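Local coordinates for protein separin (PDB 5U1T) that cleaves the MCD1/SCC1 subunit of cohesin as a caspase-like thiol protease at the onset of anaphase and is held inactive by securin for most of the cell cycle, at residues 933-938 with 1023-1028; 1413-1418 with 1449-1454; 170-175 with 204-209; 1267-1272 with 1329-1334; 396-401 with 412-417. All blocks are in the same frame, centred on the assembly; numbering follows the deposited sequence.

Interaction 1: residues 933-938 with 1023-1028; sequences NRVHNM and KELLES
A nearly antiparallel pair of helices, 927-946 and 1012-1028, meets where Val935 packs against Leu1025 and Leu1026. The axes of the two short segments come within 10.3 Å at a signed crossing angle of -162°, wide enough for side chains rather than backbones to fill the interface. Val935 divides its two methyls between the two leucines. CG2 lies 3.7 Å from Leu1025 CG, while CG1 reaches Leu1026 CD2 at 3.8 Å, the two side chains crossing there at about a right angle. In Val935, CG1 is anti to the backbone N (chi1 163°), and this turns the branch toward Leu1026. Leu1025 has the most surface covered here. Its CD2 also meets the aliphatic start of Arg934, 4.2 Å from CG. The charged end of that arginine is used elsewhere, in salt bridges to Asp919 and Asp916, so the arginine meets Leu1025 through its CG methylene. Met938 reaches toward Leu1025 tip to tip, but the modelled closeness is doubtful. Helix 1036-1054 also packs here, with Ile1042 touching both Val935 and Leu1026. Aliphatic branches interlocking between near-antiparallel helices, with a third helix packing on the same residues, are typical of helical-bundle packing.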
# COMPACT_ATOMS: atom_id res chain seq x y z
N ASN A 933 17.01 -0.26 -27.26
CA ASN A 933 18.35 -0.68 -26.94
C ASN A 933 19.08 -1.18 -28.17
O ASN A 933 20.27 -0.94 -28.32
CB ASN A 933 18.31 -1.76 -25.87
CG ASN A 933 18.16 -1.18 -24.49
OD1 ASN A 933 17.94 0.02 -24.32
ND2 ASN A 933 18.28 -2.03 -23.47
N ARG A 934 18.35 -1.89 -29.03
CA ARG A 934 18.94 -2.49 -30.22
C ARG A 934 19.48 -1.40 -31.14
O ARG A 934 20.62 -1.46 -31.58
CB ARG A 934 17.90 -3.35 -30.94
CG ARG A 934 18.36 -3.91 -32.26
CD ARG A 934 17.41 -5.00 -32.72
NE ARG A 934 17.40 -6.08 -31.75
CZ ARG A 934 16.34 -6.83 -31.48
NH1 ARG A 934 16.41 -7.79 -30.56
NH2 ARG A 934 15.19 -6.61 -32.12
N VAL A 935 18.64 -0.39 -31.39
CA VAL A 935 19.03 0.80 -32.13
C VAL A 935 20.35 1.36 -31.63
O VAL A 935 21.27 1.51 -32.40
CB VAL A 935 17.95 1.91 -32.05
CG1 VAL A 935 18.54 3.25 -32.46
CG2 VAL A 935 16.76 1.54 -32.92
N HIS A 936 20.45 1.65 -30.34
CA HIS A 936 21.70 2.19 -29.80
C HIS A 936 22.86 1.19 -29.93
O HIS A 936 23.99 1.58 -30.21
CB HIS A 936 21.52 2.62 -28.34
CG HIS A 936 20.54 3.74 -28.18
ND1 HIS A 936 20.88 5.07 -28.35
CD2 HIS A 936 19.22 3.74 -27.87
CE1 HIS A 936 19.82 5.83 -28.15
NE2 HIS A 936 18.80 5.05 -27.87
N ASN A 937 22.59 -0.08 -29.74
CA ASN A 937 23.64 -1.08 -29.87
C ASN A 937 24.10 -1.20 -31.31
O ASN A 937 25.29 -1.39 -31.59
CB ASN A 937 23.16 -2.43 -29.36
CG ASN A 937 23.18 -2.52 -27.86
OD1 ASN A 937 23.99 -1.86 -27.20
ND2 ASN A 937 22.30 -3.34 -27.30
N MET A 938 23.14 -1.09 -32.21
CA MET A 938 23.38 -1.15 -33.63
C MET A 938 24.23 0.07 -34.04
O MET A 938 25.20 -0.05 -34.79
CB MET A 938 22.05 -1.19 -34.36
CG MET A 938 22.13 -1.25 -35.87
SD MET A 938 20.46 -1.56 -36.53
CE MET A 938 20.69 -1.43 -38.32
N LYS A 1023 18.84 3.33 -41.08
CA LYS A 1023 17.78 4.25 -41.48
C LYS A 1023 16.41 3.60 -41.25
O LYS A 1023 15.50 4.25 -40.75
CB LYS A 1023 17.93 4.67 -42.96
CG LYS A 1023 16.87 5.67 -43.45
CD LYS A 1023 16.91 5.97 -44.95
CE LYS A 1023 15.71 5.35 -45.72
NZ LYS A 1023 15.61 3.81 -45.75
N GLU A 1024 16.29 2.33 -41.61
CA GLU A 1024 15.00 1.63 -41.57
C GLU A 1024 14.63 1.12 -40.17
O GLU A 1024 13.45 1.06 -39.82
CB GLU A 1024 15.02 0.47 -42.56
CG GLU A 1024 15.01 0.98 -43.98
CD GLU A 1024 15.60 -0.01 -44.97
OE1 GLU A 1024 16.01 -1.11 -44.52
OE2 GLU A 1024 15.66 0.30 -46.19
N LEU A 1025 15.63 0.75 -39.39
CA LEU A 1025 15.39 0.36 -38.01
C LEU A 1025 14.91 1.57 -37.22
O LEU A 1025 14.05 1.44 -36.35
CB LEU A 1025 16.66 -0.23 -37.39
CG LEU A 1025 16.50 -0.64 -35.93
CD1 LEU A 1025 15.40 -1.69 -35.78
CD2 LEU A 1025 17.82 -1.15 -35.38
N LEU A 1026 15.45 2.74 -37.54
CA LEU A 1026 15.03 3.97 -36.87
C LEU A 1026 13.61 4.31 -37.29
O LEU A 1026 12.85 4.90 -36.52
CB LEU A 1026 15.97 5.14 -37.18
CG LEU A 1026 17.29 5.20 -36.42
CD1 LEU A 1026 18.25 6.16 -37.10
CD2 LEU A 1026 17.06 5.63 -34.99
N GLU A 1027 13.25 3.92 -38.50
CA GLU A 1027 11.95 4.27 -39.03
C GLU A 1027 10.88 3.32 -38.51
O GLU A 1027 9.69 3.64 -38.51
CB GLU A 1027 11.98 4.26 -40.56
CG GLU A 1027 12.59 5.51 -41.16
CD GLU A 1027 13.16 5.27 -42.55
OE1 GLU A 1027 13.52 6.27 -43.23
OE2 GLU A 1027 13.27 4.09 -42.96
N SER A 1028 11.31 2.16 -38.05
CA SER A 1028 10.34 1.16 -37.62
C SER A 1028 9.73 1.49 -36.27
O SER A 1028 8.58 1.12 -36.02
CB SER A 1028 10.98 -0.24 -37.57
OG SER A 1028 11.91 -0.35 -36.51

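Interaction 2: residues 1413-1418 with 1449-1454; sequences SMILNP and EKPEEE
Pro1418 and Pro1451 bury the most surface here, with Glu1449 next, and the two rings meet where CB of Pro1418 stands 3.6 Å from CD of Pro1451. Pro1451 turns its ring toward strand 1412-1416 and also approaches Ile1415, whose CG2 is 4.4 Å from CG of Pro1451. Tyr1477 touches both prolines, so the apolar patch is shared with a nearby loop. The location explains why two loops come together: strands 1412-1416 and 1444-1447 are parallel neighbours joined through helix 1423-1436, a beta-alpha-beta crossover at one side of the sheet of the caspase-like protease fold, and both segments leave the sheet at the strands' C-terminal ends. Pro1418 is there about 11 Å, side chain to side chain, from Cys1497, the active-site cysteine inferred by similarity. Glu1449 takes part through its backbone, its side chain setting off away from 1413-1418; its carbonyl carbon is 3.5 Å from Pro1418 O. That same oxygen receives a CA-H...O contact from Lys1450, 3.4 Å from CA to O with an angle of 123° at the hydrogen. Lys1450 CG, anti to its own carbonyl carbon (chi1 -66°), comes equally near Pro1418 O, and its NZ reaches Asn1419 OD1 in a weak hydrogen bond.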
# COMPACT_ATOMS: atom_id res chain seq x y z
N SER A 1413 -0.35 48.96 -20.77
CA SER A 1413 -0.08 48.72 -19.34
C SER A 1413 1.39 48.87 -19.01
O SER A 1413 2.26 48.55 -19.83
CB SER A 1413 -0.54 47.32 -18.92
OG SER A 1413 -1.91 47.09 -19.19
N MET A 1414 1.68 49.34 -17.80
CA MET A 1414 3.06 49.43 -17.35
C MET A 1414 3.18 49.22 -15.87
O MET A 1414 2.27 49.55 -15.10
CB MET A 1414 3.65 50.77 -17.73
CG MET A 1414 2.62 51.84 -17.87
SD MET A 1414 3.27 53.17 -18.88
CE MET A 1414 4.21 52.20 -20.06
N ILE A 1415 4.31 48.67 -15.48
CA ILE A 1415 4.64 48.43 -14.09
C ILE A 1415 6.05 48.95 -13.87
O ILE A 1415 6.95 48.66 -14.65
CB ILE A 1415 4.52 46.93 -13.75
CG1 ILE A 1415 3.10 46.44 -14.04
CG2 ILE A 1415 4.91 46.67 -12.31
CD1 ILE A 1415 2.91 44.97 -13.88
N LEU A 1416 6.25 49.75 -12.83
CA LEU A 1416 7.55 50.40 -12.63
C LEU A 1416 8.01 50.29 -11.18
O LEU A 1416 7.37 50.84 -10.29
CB LEU A 1416 7.47 51.86 -13.05
CG LEU A 1416 8.78 52.64 -13.01
CD1 LEU A 1416 9.82 51.91 -13.84
CD2 LEU A 1416 8.57 54.05 -13.54
N ASN A 1417 9.12 49.59 -10.95
CA ASN A 1417 9.71 49.47 -9.62
C ASN A 1417 8.70 48.92 -8.61
O ASN A 1417 8.43 49.55 -7.59
CB ASN A 1417 10.26 50.84 -9.17
CG ASN A 1417 11.01 50.80 -7.84
OD1 ASN A 1417 11.47 49.75 -7.40
ND2 ASN A 1417 11.14 51.96 -7.20
N PRO A 1418 8.15 47.72 -8.88
CA PRO A 1418 7.02 47.20 -8.08
C PRO A 1418 7.42 46.89 -6.66
O PRO A 1418 6.64 46.31 -5.93
CB PRO A 1418 6.63 45.91 -8.81
CG PRO A 1418 7.46 45.85 -10.06
CD PRO A 1418 8.66 46.70 -9.80
N GLU A 1449 4.80 50.09 -6.14
CA GLU A 1449 3.63 49.45 -5.57
C GLU A 1449 3.56 48.00 -6.04
O GLU A 1449 3.55 47.74 -7.24
CB GLU A 1449 2.37 50.22 -5.97
CG GLU A 1449 1.06 49.72 -5.37
CD GLU A 1449 -0.15 50.50 -5.87
OE1 GLU A 1449 -0.06 51.08 -6.98
OE2 GLU A 1449 -1.17 50.55 -5.14
N LYS A 1450 3.52 47.06 -5.10
CA LYS A 1450 3.36 45.65 -5.44
C LYS A 1450 2.02 45.42 -6.15
O LYS A 1450 0.97 45.66 -5.56
CB LYS A 1450 3.45 44.76 -4.20
CG LYS A 1450 4.80 44.75 -3.54
CD LYS A 1450 4.83 43.79 -2.37
CE LYS A 1450 6.24 43.66 -1.81
NZ LYS A 1450 6.79 45.00 -1.41
N PRO A 1451 2.07 44.96 -7.41
CA PRO A 1451 0.82 44.69 -8.14
C PRO A 1451 0.19 43.38 -7.68
O PRO A 1451 0.93 42.43 -7.44
CB PRO A 1451 1.27 44.63 -9.60
CG PRO A 1451 2.69 44.15 -9.53
CD PRO A 1451 3.26 44.73 -8.25
N GLU A 1452 -1.13 43.33 -7.55
CA GLU A 1452 -1.82 42.12 -7.10
C GLU A 1452 -2.26 41.27 -8.29
O GLU A 1452 -2.64 41.81 -9.33
CB GLU A 1452 -3.02 42.49 -6.22
CG GLU A 1452 -2.77 42.27 -4.73
CD GLU A 1452 -3.80 42.99 -3.86
OE1 GLU A 1452 -4.19 42.42 -2.80
OE2 GLU A 1452 -4.22 44.11 -4.25
N GLU A 1453 -2.21 39.95 -8.11
CA GLU A 1453 -2.34 38.98 -9.20
C GLU A 1453 -3.44 39.26 -10.23
O GLU A 1453 -3.20 39.12 -11.43
CB GLU A 1453 -2.57 37.58 -8.63
CG GLU A 1453 -2.45 36.47 -9.68
CD GLU A 1453 -2.67 35.07 -9.10
OE1 GLU A 1453 -1.94 34.13 -9.47
OE2 GLU A 1453 -3.58 34.93 -8.27
N GLU A 1454 -4.62 39.65 -9.78
CA GLU A 1454 -5.74 39.82 -10.70
C GLU A 1454 -5.60 41.06 -11.61
O GLU A 1454 -6.20 41.11 -12.68
CB GLU A 1454 -7.06 39.90 -9.92
CG GLU A 1454 -7.56 41.33 -9.67
CD GLU A 1454 -8.90 41.37 -8.95
OE1 GLU A 1454 -9.26 40.36 -8.29
OE2 GLU A 1454 -9.59 42.43 -9.03

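Interaction 3: residues 170-175 with 204-209; sequences LKAHAL and FKLPFK
Ala172 and Phe204 bring their CA atoms to 6.6 Å and His173 and Leu206 theirs to 7.2 Å, as the first turn of helix 172-185 passes the loop that follows helix 190-203. That loop begins with a Schellman motif: Lys205, with positive phi, is the C-prime residue, and Leu206 N returns to Ile201 O. The reversal puts Phe204 and Leu206, one residue before and one after Lys205, on the same neighbour. Ala172 lies between them. Its CB is 4.1 Å from CB of Phe204, about as far from that ring's CG and CD2, and 4.2 Å from CD2 of Leu206. The other methyl of Leu206, CD1, rests against backbone instead, 4.0 Å from His173 N. In Phe204, chi1 of -63° sets CG beside the backbone N and within touch of Ala172 CB, which meets the ring obliquely. Further out on the ring, CZ touches Leu170 CD2 at 4.1 Å, the two side chains crossing at about a right angle. Tyr200 and Leu165 continue the apolar cluster round Phe204. At the N-cap of the helix, Lys171 pairs with an acidic side chain of the other protein chain rather than with the loop. With apolar packing and no polar bond between the segments, the contact is a modest hydrophobic one near the surface, in which shape rather than directional bonding sets the fit.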
# COMPACT_ATOMS: atom_id res chain seq x y z
N LEU A 170 -16.61 -48.37 37.90
CA LEU A 170 -17.15 -48.36 39.25
C LEU A 170 -16.70 -49.60 40.01
O LEU A 170 -16.70 -50.69 39.45
CB LEU A 170 -18.68 -48.30 39.23
CG LEU A 170 -19.31 -48.45 40.61
CD1 LEU A 170 -18.97 -47.24 41.49
CD2 LEU A 170 -20.81 -48.65 40.51
N LYS A 171 -16.28 -49.41 41.25
CA LYS A 171 -15.82 -50.52 42.08
C LYS A 171 -17.01 -51.25 42.68
O LYS A 171 -17.52 -50.86 43.73
CB LYS A 171 -14.88 -50.02 43.17
CG LYS A 171 -13.62 -49.34 42.66
CD LYS A 171 -12.59 -50.35 42.16
CE LYS A 171 -11.23 -49.71 41.94
NZ LYS A 171 -10.13 -50.72 41.81
N ALA A 172 -17.42 -52.32 42.01
CA ALA A 172 -18.62 -53.07 42.37
C ALA A 172 -18.56 -53.62 43.78
O ALA A 172 -19.24 -53.12 44.67
CB ALA A 172 -18.84 -54.19 41.38
N HIS A 173 -17.76 -54.67 43.97
CA HIS A 173 -17.62 -55.35 45.26
C HIS A 173 -17.55 -54.35 46.42
O HIS A 173 -18.21 -54.53 47.43
CB HIS A 173 -16.39 -56.26 45.27
CG HIS A 173 -16.27 -57.07 46.52
ND1 HIS A 173 -17.19 -58.04 46.86
CD2 HIS A 173 -15.38 -57.02 47.54
CE1 HIS A 173 -16.86 -58.57 48.03
NE2 HIS A 173 -15.77 -57.96 48.46
N ALA A 174 -16.78 -53.28 46.25
CA ALA A 174 -16.67 -52.25 47.29
C ALA A 174 -18.02 -51.58 47.57
O ALA A 174 -18.52 -51.65 48.70
CB ALA A 174 -15.66 -51.22 46.90
N LEU A 175 -18.60 -50.96 46.55
CA LEU A 175 -19.88 -50.26 46.68
C LEU A 175 -21.00 -51.15 47.24
O LEU A 175 -21.78 -50.73 48.10
CB LEU A 175 -20.31 -49.68 45.33
CG LEU A 175 -21.69 -49.02 45.30
CD1 LEU A 175 -21.73 -47.79 46.18
CD2 LEU A 175 -22.12 -48.66 43.89
N PHE A 204 -24.32 -56.65 38.95
CA PHE A 204 -22.88 -56.66 38.76
C PHE A 204 -22.36 -58.08 38.75
O PHE A 204 -21.15 -58.30 38.67
CB PHE A 204 -22.22 -55.82 39.83
CG PHE A 204 -22.61 -54.38 39.77
CD1 PHE A 204 -22.71 -53.75 38.54
CD2 PHE A 204 -22.93 -53.67 40.91
CE1 PHE A 204 -23.08 -52.44 38.45
CE2 PHE A 204 -23.31 -52.35 40.83
CZ PHE A 204 -23.39 -51.73 39.60
N LYS A 205 -23.31 -59.02 38.77
CA LYS A 205 -23.02 -60.44 38.74
C LYS A 205 -22.07 -60.79 39.88
O LYS A 205 -21.03 -61.40 39.66
CB LYS A 205 -22.41 -60.85 37.39
CG LYS A 205 -22.88 -60.04 36.18
CD LYS A 205 -24.35 -60.28 35.87
CE LYS A 205 -24.63 -59.99 34.41
NZ LYS A 205 -23.74 -60.78 33.51
N LEU A 206 -22.41 -60.37 41.09
CA LEU A 206 -21.55 -60.64 42.24
C LEU A 206 -22.00 -61.92 42.91
O LEU A 206 -23.19 -62.26 42.86
CB LEU A 206 -21.56 -59.45 43.22
CG LEU A 206 -21.08 -58.10 42.64
CD1 LEU A 206 -20.90 -57.06 43.72
CD2 LEU A 206 -19.78 -58.25 41.86
N PRO A 207 -21.05 -62.66 43.52
CA PRO A 207 -21.37 -63.89 44.25
C PRO A 207 -22.05 -63.58 45.56
O PRO A 207 -21.44 -62.88 46.37
CB PRO A 207 -20.00 -64.52 44.49
CG PRO A 207 -19.07 -63.35 44.55
CD PRO A 207 -19.61 -62.39 43.52
N PHE A 208 -23.25 -64.08 45.79
CA PHE A 208 -23.91 -63.77 47.05
C PHE A 208 -23.00 -64.14 48.22
O PHE A 208 -23.04 -63.48 49.25
CB PHE A 208 -25.25 -64.49 47.20
CG PHE A 208 -25.93 -64.24 48.53
CD1 PHE A 208 -25.62 -65.01 49.64
CD2 PHE A 208 -26.84 -63.21 48.68
CE1 PHE A 208 -26.22 -64.76 50.87
CE2 PHE A 208 -27.45 -62.97 49.90
CZ PHE A 208 -27.14 -63.74 51.00
N LYS A 209 -22.16 -65.16 48.05
CA LYS A 209 -21.49 -65.80 49.19
C LYS A 209 -20.60 -64.87 50.03
O LYS A 209 -20.01 -65.32 51.02
CB LYS A 209 -20.67 -67.00 48.71
CG LYS A 209 -21.53 -68.25 48.46
CD LYS A 209 -20.71 -69.42 47.94
CE LYS A 209 -19.91 -69.04 46.70
NZ LYS A 209 -20.76 -68.36 45.69

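Interaction 4: residues 1267-1272 with 1329-1334; sequences HQNLPS and EIDFSM
Asn1269 and Pro1271 press against residues 1329-1331 on the closely packed side of this contact. Asp1331 N donates to Asn1269 O at 3.3 Å, nearly straight (166°) and in the carbonyl plane, tying the end of helix 1252-1269 to the start of helix 1332-1347. Beside this bond, Pro1271 CG sits 3.3 Å from Glu1329 O, and Pro1271 CD lies 3.7 Å from Ile1330 CG1, which chi1 of -63° sets anti to its carbonyl carbon. Ile1330 CG2 is 4.1 Å from Leu1270 CD1, the two side chains lying side by side, and also covers the centre of one face of the Phe1332 ring. Asn1269 runs across Met1334 at about a right angle, with OD1 3.4 Å from CB of the methionine and ND2 hydrogen-bonded to Gln1338 OE1. An alanine in place of Asn1269 would probably leave Gln1338 without that amide partner and open a gap beside Met1334 CB. The looser part is the exposed side chain of Glu1329, whose extended chain brushes the proline, OE1 being 3.9 Å from Pro1271 CB. Asp1331 also caps its own helix, through a weak bond from Met1334 N to OD1. The chemistry implies a joint with one backbone bond between the segments, padded by aliphatic groups and fading into solvent at the glutamate side chain.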
# COMPACT_ATOMS: atom_id res chain seq x y z
N HIS A 1267 37.39 22.50 -62.85
CA HIS A 1267 37.77 21.62 -63.95
C HIS A 1267 39.26 21.70 -64.21
O HIS A 1267 39.91 20.68 -64.42
CB HIS A 1267 37.00 21.97 -65.22
CG HIS A 1267 37.18 20.99 -66.34
ND1 HIS A 1267 36.49 21.09 -67.52
CD2 HIS A 1267 37.96 19.89 -66.45
CE1 HIS A 1267 36.84 20.09 -68.32
NE2 HIS A 1267 37.73 19.35 -67.70
N GLN A 1268 39.81 22.90 -64.17
CA GLN A 1268 41.19 23.07 -64.57
C GLN A 1268 42.17 22.93 -63.41
O GLN A 1268 43.37 22.82 -63.62
CB GLN A 1268 41.38 24.43 -65.26
CG GLN A 1268 41.39 25.63 -64.33
CD GLN A 1268 41.53 26.97 -65.08
OE1 GLN A 1268 40.55 27.74 -65.23
NE2 GLN A 1268 42.77 27.25 -65.55
N ASN A 1269 41.66 22.89 -62.18
CA ASN A 1269 42.54 22.94 -61.02
C ASN A 1269 42.48 21.75 -60.05
O ASN A 1269 43.32 21.64 -59.16
CB ASN A 1269 42.26 24.22 -60.26
CG ASN A 1269 42.72 25.43 -61.00
OD1 ASN A 1269 43.85 25.47 -61.49
ND2 ASN A 1269 41.85 26.44 -61.13
N LEU A 1270 41.49 20.88 -60.24
CA LEU A 1270 41.38 19.63 -59.48
C LEU A 1270 41.93 18.43 -60.25
O LEU A 1270 41.45 18.12 -61.33
CB LEU A 1270 39.92 19.36 -59.11
CG LEU A 1270 39.36 19.88 -57.79
CD1 LEU A 1270 39.94 21.21 -57.42
CD2 LEU A 1270 37.85 19.96 -57.91
N PRO A 1271 42.92 17.72 -59.68
CA PRO A 1271 43.57 16.60 -60.35
C PRO A 1271 42.59 15.60 -60.95
O PRO A 1271 42.86 15.03 -62.01
CB PRO A 1271 44.38 15.93 -59.24
CG PRO A 1271 44.47 16.89 -58.17
CD PRO A 1271 43.35 17.87 -58.28
N SER A 1272 41.47 15.38 -60.28
CA SER A 1272 40.51 14.40 -60.75
C SER A 1272 39.85 14.83 -62.04
O SER A 1272 39.64 14.01 -62.94
CB SER A 1272 39.45 14.14 -59.69
OG SER A 1272 38.84 12.89 -59.93
N GLU A 1329 48.36 17.98 -55.09
CA GLU A 1329 48.36 18.33 -56.49
C GLU A 1329 47.15 19.14 -56.89
O GLU A 1329 46.84 19.23 -58.06
CB GLU A 1329 48.46 17.08 -57.37
CG GLU A 1329 48.03 15.78 -56.72
CD GLU A 1329 48.06 14.61 -57.69
OE1 GLU A 1329 48.12 14.85 -58.92
OE2 GLU A 1329 48.02 13.45 -57.23
N ILE A 1330 46.45 19.72 -55.92
CA ILE A 1330 45.46 20.73 -56.26
C ILE A 1330 46.22 22.03 -56.44
O ILE A 1330 47.13 22.33 -55.67
CB ILE A 1330 44.37 20.87 -55.17
CG1 ILE A 1330 43.58 19.56 -55.02
CG2 ILE A 1330 43.46 22.07 -55.47
CD1 ILE A 1330 42.80 19.46 -53.73
N ASP A 1331 45.86 22.81 -57.45
CA ASP A 1331 46.48 24.12 -57.59
C ASP A 1331 45.74 25.16 -56.76
O ASP A 1331 44.88 25.87 -57.28
CB ASP A 1331 46.53 24.56 -59.05
CG ASP A 1331 47.47 25.72 -59.28
OD1 ASP A 1331 47.97 26.29 -58.28
OD2 ASP A 1331 47.71 26.07 -60.46
N PHE A 1332 46.07 25.25 -55.48
CA PHE A 1332 45.41 26.17 -54.56
C PHE A 1332 45.68 27.62 -54.95
O PHE A 1332 44.82 28.47 -54.77
CB PHE A 1332 45.85 25.92 -53.11
CG PHE A 1332 45.22 24.71 -52.50
CD1 PHE A 1332 43.94 24.76 -52.00
CD2 PHE A 1332 45.90 23.50 -52.46
CE1 PHE A 1332 43.35 23.65 -51.45
CE2 PHE A 1332 45.32 22.39 -51.91
CZ PHE A 1332 44.03 22.46 -51.40
N SER A 1333 46.87 27.89 -55.49
CA SER A 1333 47.24 29.24 -55.89
C SER A 1333 46.22 29.74 -56.90
O SER A 1333 45.67 30.85 -56.77
CB SER A 1333 48.63 29.28 -56.48
OG SER A 1333 49.40 28.21 -55.94
N MET A 1334 45.93 28.89 -57.87
CA MET A 1334 44.99 29.23 -58.93
C MET A 1334 43.54 29.25 -58.42
O MET A 1334 42.75 30.11 -58.82
CB MET A 1334 45.17 28.24 -60.08
CG MET A 1334 44.94 28.80 -61.46
SD MET A 1334 45.97 30.23 -61.87
CE MET A 1334 47.56 29.67 -61.25

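Interaction 5: residues 396-401 with 412-417; sequences SVLFNA and LKTANL
Apolar contacts join Leu398 to Leu417, where CD1 of the former meets CD2 of the latter at 3.7 Å, the side chains crossing at about a right angle. The other methyl of Leu398, CD2, rests 3.9 Å from Lys413 CD, so the lysine contributes its aliphatic length. Thr414 packs in the same way through CG2, 3.8 Å from Phe399 CB; CG2 is anti to its backbone N, while OG1 (chi1 -62°) faces the backbone between Leu398 and Phe399. The hydroxyl of Thr414 is satisfied within its own helix: OG1 is hydrogen-bonded to Phe410 O, a turn earlier. An alanine in place of Thr414 would probably open a gap beside Phe399 CB and leave Phe410 O without that bond. As for backbone geometry, the segment axes approach to 8.5 Å at a signed crossing angle of -158°. Helices 365-384 and 431-444 also touch the pair, and the short link between helices 388-404 and 408-425 makes it an alpha-alpha hairpin of the helical domain.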
# COMPACT_ATOMS: atom_id res chain seq x y z
N SER A 396 -34.63 -20.88 30.08
CA SER A 396 -35.36 -19.81 29.41
C SER A 396 -36.39 -19.18 30.35
O SER A 396 -36.47 -17.95 30.45
CB SER A 396 -36.03 -20.34 28.14
OG SER A 396 -35.13 -20.36 27.04
N VAL A 397 -37.17 -20.01 31.04
CA VAL A 397 -38.22 -19.50 31.91
C VAL A 397 -37.61 -18.70 33.07
O VAL A 397 -38.09 -17.62 33.41
CB VAL A 397 -39.11 -20.63 32.44
CG1 VAL A 397 -40.11 -20.12 33.47
CG2 VAL A 397 -39.84 -21.27 31.27
N LEU A 398 -36.53 -19.22 33.64
CA LEU A 398 -35.80 -18.50 34.68
C LEU A 398 -35.35 -17.14 34.17
O LEU A 398 -35.50 -16.13 34.86
CB LEU A 398 -34.60 -19.31 35.18
CG LEU A 398 -34.87 -20.43 36.19
CD1 LEU A 398 -33.63 -21.27 36.37
CD2 LEU A 398 -35.32 -19.83 37.50
N PHE A 399 -34.81 -17.11 32.95
CA PHE A 399 -34.32 -15.86 32.39
C PHE A 399 -35.44 -14.84 32.23
O PHE A 399 -35.25 -13.65 32.47
CB PHE A 399 -33.66 -16.07 31.04
CG PHE A 399 -33.40 -14.79 30.32
CD1 PHE A 399 -32.36 -13.96 30.70
CD2 PHE A 399 -34.22 -14.38 29.28
CE1 PHE A 399 -32.12 -12.75 30.05
CE2 PHE A 399 -33.99 -13.19 28.62
CZ PHE A 399 -32.94 -12.37 29.01
N ASN A 400 -36.60 -15.32 31.80
CA ASN A 400 -37.74 -14.46 31.56
C ASN A 400 -38.30 -13.87 32.85
O ASN A 400 -38.71 -12.71 32.89
CB ASN A 400 -38.85 -15.22 30.84
CG ASN A 400 -38.46 -15.61 29.42
OD1 ASN A 400 -37.56 -15.02 28.81
ND2 ASN A 400 -39.15 -16.61 28.90
N ALA A 401 -38.31 -14.68 33.90
CA ALA A 401 -38.64 -14.16 35.22
C ALA A 401 -37.63 -13.08 35.60
O ALA A 401 -38.02 -12.01 36.08
CB ALA A 401 -38.66 -15.28 36.25
N LEU A 412 -28.92 -14.52 38.19
CA LEU A 412 -27.83 -15.32 38.73
C LEU A 412 -28.23 -16.79 38.71
O LEU A 412 -27.42 -17.65 38.36
CB LEU A 412 -27.46 -14.87 40.15
CG LEU A 412 -26.55 -13.66 40.25
CD1 LEU A 412 -26.49 -13.14 41.68
CD2 LEU A 412 -25.16 -13.99 39.76
N LYS A 413 -29.48 -17.08 39.03
CA LYS A 413 -29.92 -18.46 39.00
C LYS A 413 -29.92 -18.99 37.56
O LYS A 413 -29.59 -20.15 37.31
CB LYS A 413 -31.31 -18.61 39.63
CG LYS A 413 -31.52 -19.97 40.28
CD LYS A 413 -32.97 -20.25 40.61
CE LYS A 413 -33.15 -21.62 41.30
NZ LYS A 413 -32.55 -22.74 40.48
N THR A 414 -30.26 -18.13 36.62
CA THR A 414 -30.26 -18.48 35.21
C THR A 414 -28.85 -18.81 34.70
O THR A 414 -28.62 -19.88 34.13
CB THR A 414 -30.86 -17.34 34.37
OG1 THR A 414 -32.22 -17.14 34.76
CG2 THR A 414 -30.77 -17.65 32.86
N ALA A 415 -27.91 -17.88 34.89
CA ALA A 415 -26.51 -18.08 34.54
C ALA A 415 -25.97 -19.41 35.04
O ALA A 415 -25.37 -20.18 34.30
CB ALA A 415 -25.67 -16.93 35.11
N ASN A 416 -26.20 -19.68 36.32
CA ASN A 416 -25.64 -20.88 36.91
C ASN A 416 -26.22 -22.16 36.34
O ASN A 416 -25.52 -23.15 36.19
CB ASN A 416 -25.81 -20.85 38.41
CG ASN A 416 -24.69 -21.55 39.11
OD1 ASN A 416 -23.57 -21.63 38.61
ND2 ASN A 416 -24.98 -22.09 40.29
N LEU A 417 -27.51 -22.16 36.03
CA LEU A 417 -28.13 -23.34 35.46
C LEU A 417 -27.56 -23.59 34.07
O LEU A 417 -27.35 -24.74 33.67
CB LEU A 417 -29.64 -23.19 35.39
CG LEU A 417 -30.38 -24.47 35.00
CD1 LEU A 417 -29.91 -25.61 35.84
CD2 LEU A 417 -31.86 -24.26 35.17

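In the fold
Along the chain the contacts come in the order interaction 3, 5, 1, 4, 2, each closing before the next opens, so they are successive local closures of a very long molecule. Interactions 3 and 5, their centres about 42 Å apart, belong to the helical N-terminal part, across the chain's centre from interaction 1. Interactions 1 and 4 lie on one side of that centre, whereas the centres of interactions 3 and 4 are about 144 Å apart. Interactions 2 and 4 both fall in the C50 peptidase region, yet only interaction 2 belongs to the mixed, mainly parallel six-stranded sheet near the probable catalytic cysteine. None touches another; separase is elongated, and interactions 3 and 5 lie about 96 and 67 Å, nearest atoms, from interaction 2.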